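Local structure of gene activator AphA (1YG2) at residues H5-T9 with A78-W82. The protein activates virulence gene expression in Vibrio cholerae as a winged helix transcription factor, probably by binding DNA as a dimer. Sequence-based numbering, arbitrary orientation.
Sequences HVILT and ALGEW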
loop_
_atom_site.group_PDB
_atom_site.type_symbol
_atom_site.label_atom_id
_atom_site.label_comp_id
_atom_site.label_asym_id
_atom_site.label_seq_id
_atom_site.Cartn_x
_atom_site.Cartn_y
_atom_site.Cartn_z
ATOM N N HIS A 5 -19.272 -1.342 -0.878
ATOM C CA HIS A 5 -19.382 -0.166 -1.740
ATOM C C HIS A 5 -18.914 -0.513 -3.148
ATOM O O HIS A 5 -19.421 0.016 -4.137
ATOM C CB HIS A 5 -18.571 1.000 -1.182
ATOM C CG HIS A 5 -18.898 1.321 0.236
ATOM N ND1 HIS A 5 -18.118 0.896 1.295
ATOM C CD2 HIS A 5 -19.970 1.940 0.786
ATOM C CE1 HIS A 5 -18.699 1.233 2.429
ATOM N NE2 HIS A 5 -19.828 1.868 2.148
ATOM N N VAL A 6 -17.945 -1.409 -3.234
ATOM C CA VAL A 6 -17.440 -1.835 -4.528
ATOM C C VAL A 6 -18.584 -2.544 -5.250
ATOM O O VAL A 6 -18.764 -2.382 -6.450
ATOM C CB VAL A 6 -16.239 -2.781 -4.357
ATOM C CG1 VAL A 6 -15.853 -3.399 -5.708
ATOM C CG2 VAL A 6 -15.060 -1.993 -3.764
ATOM N N ILE A 7 -19.374 -3.307 -4.497
ATOM C CA ILE A 7 -20.517 -4.027 -5.051
ATOM C C ILE A 7 -21.665 -3.061 -5.358
ATOM O O ILE A 7 -22.319 -3.174 -6.400
ATOM C CB ILE A 7 -20.998 -5.099 -4.071
ATOM C CG1 ILE A 7 -19.886 -6.131 -3.863
ATOM C CG2 ILE A 7 -22.257 -5.760 -4.596
ATOM C CD1 ILE A 7 -20.145 -7.077 -2.702
ATOM N N LEU A 8 -21.914 -2.109 -4.469
ATOM C CA LEU A 8 -22.982 -1.145 -4.712
ATOM C C LEU A 8 -22.723 -0.356 -5.996
ATOM O O LEU A 8 -23.652 -0.019 -6.736
ATOM C CB LEU A 8 -23.114 -0.186 -3.524
ATOM C CG LEU A 8 -23.695 -0.775 -2.225
ATOM C CD1 LEU A 8 -23.838 0.302 -1.158
ATOM C CD2 LEU A 8 -25.060 -1.354 -2.515
ATOM N N THR A 9 -21.456 -0.059 -6.260
ATOM C CA THR A 9 -21.079 0.695 -7.455
ATOM C C THR A 9 -21.542 -0.038 -8.706
ATOM O O THR A 9 -22.099 0.556 -9.628
ATOM C CB THR A 9 -19.557 0.874 -7.537
ATOM O OG1 THR A 9 -19.093 1.515 -6.344
ATOM C CG2 THR A 9 -19.182 1.716 -8.756
ATOM N N ALA A 78 -25.993 4.965 1.048
ATOM C CA ALA A 78 -24.730 4.525 1.639
ATOM C C ALA A 78 -23.556 4.719 0.673
ATOM O O ALA A 78 -22.447 5.055 1.095
ATOM C CB ALA A 78 -24.824 3.047 2.053
ATOM N N LEU A 79 -23.802 4.493 -0.615
ATOM C CA LEU A 79 -22.758 4.656 -1.625
ATOM C C LEU A 79 -22.361 6.132 -1.672
ATOM O O LEU A 79 -21.180 6.466 -1.718
ATOM C CB LEU A 79 -23.261 4.196 -3.005
ATOM C CG LEU A 79 -22.281 4.258 -4.181
ATOM C CD1 LEU A 79 -21.101 3.315 -3.935
ATOM C CD2 LEU A 79 -23.007 3.879 -5.466
ATOM N N GLY A 80 -23.356 7.014 -1.653
ATOM C CA GLY A 80 -23.081 8.442 -1.685
ATOM C C GLY A 80 -22.316 8.907 -0.458
ATOM O O GLY A 80 -21.393 9.703 -0.566
ATOM N N GLU A 81 -22.698 8.398 0.707
ATOM C CA GLU A 81 -22.063 8.753 1.971
ATOM C C GLU A 81 -20.609 8.310 1.968
ATOM O O GLU A 81 -19.719 9.021 2.434
ATOM C CB GLU A 81 -22.818 8.067 3.102
ATOM C CG GLU A 81 -22.342 8.372 4.500
ATOM C CD GLU A 81 -23.193 7.659 5.547
ATOM O OE1 GLU A 81 -24.438 7.795 5.491
ATOM O OE2 GLU A 81 -22.626 6.958 6.415
ATOM N N TRP A 82 -20.378 7.116 1.443
ATOM C CA TRP A 82 -19.035 6.564 1.354
ATOM C C TRP A 82 -18.194 7.476 0.470
ATOM O O TRP A 82 -17.088 7.880 0.832
ATOM C CB TRP A 82 -19.111 5.174 0.733
ATOM C CG TRP A 82 -17.808 4.593 0.302
ATOM C CD1 TRP A 82 -16.783 4.183 1.106
ATOM C CD2 TRP A 82 -17.418 4.286 -1.039
ATOM N NE1 TRP A 82 -15.777 3.625 0.344
ATOM C CE2 TRP A 82 -16.143 3.675 -0.975
ATOM C CE3 TRP A 82 -18.026 4.456 -2.288
ATOM C CZ2 TRP A 82 -15.460 3.245 -2.119
ATOM C CZ3 TRP A 82 -17.346 4.027 -3.427
ATOM C CH2 TRP A 82 -16.076 3.424 -3.331
HETATM O O HOH W 1 -21.528 4.191 3.477
#
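Two helices that cross at a steep angle can be joined by stacked flat side chains, and helices 3-13 and 73-84 illustrate how. The axes of segments 5-9 and 78-82 approach to 9.9 Å, with N-to-C directions 119° apart. H5, in the m rotamer, lays its imidazole on W82, whose t rotamer sets one face of the indole against it: the H5 ring and the five-membered ring of W82 form an offset stack, centroids 3.8 Å apart and planes at 6°. H5 CB sits 3.5 Å from the centroid of the six-membered ring, a CH-pi contact, so H5 covers both rings on one face. A water bonded to H5 NE2 (3.2 Å) donates to A78 O (2.7 Å), while H5 ND1 hydrogen-bonds S2 N. L79 (t, p) sets CD1 against H5, L8 and T9, 4.1 Å from L8 CB and 3.6 Å from T9 OG1. With T9 in the m rotamer, that hydroxyl turns back and donates to H5 O (2.7 Å). W82 NE1 hydrogen-bonds E95 of the second subunit, whose K99 adds a cation-pi contact. The arrangement ties the first helix of the PadR-like winged helix domain to the helix following its two-stranded wing, within the dimer interface.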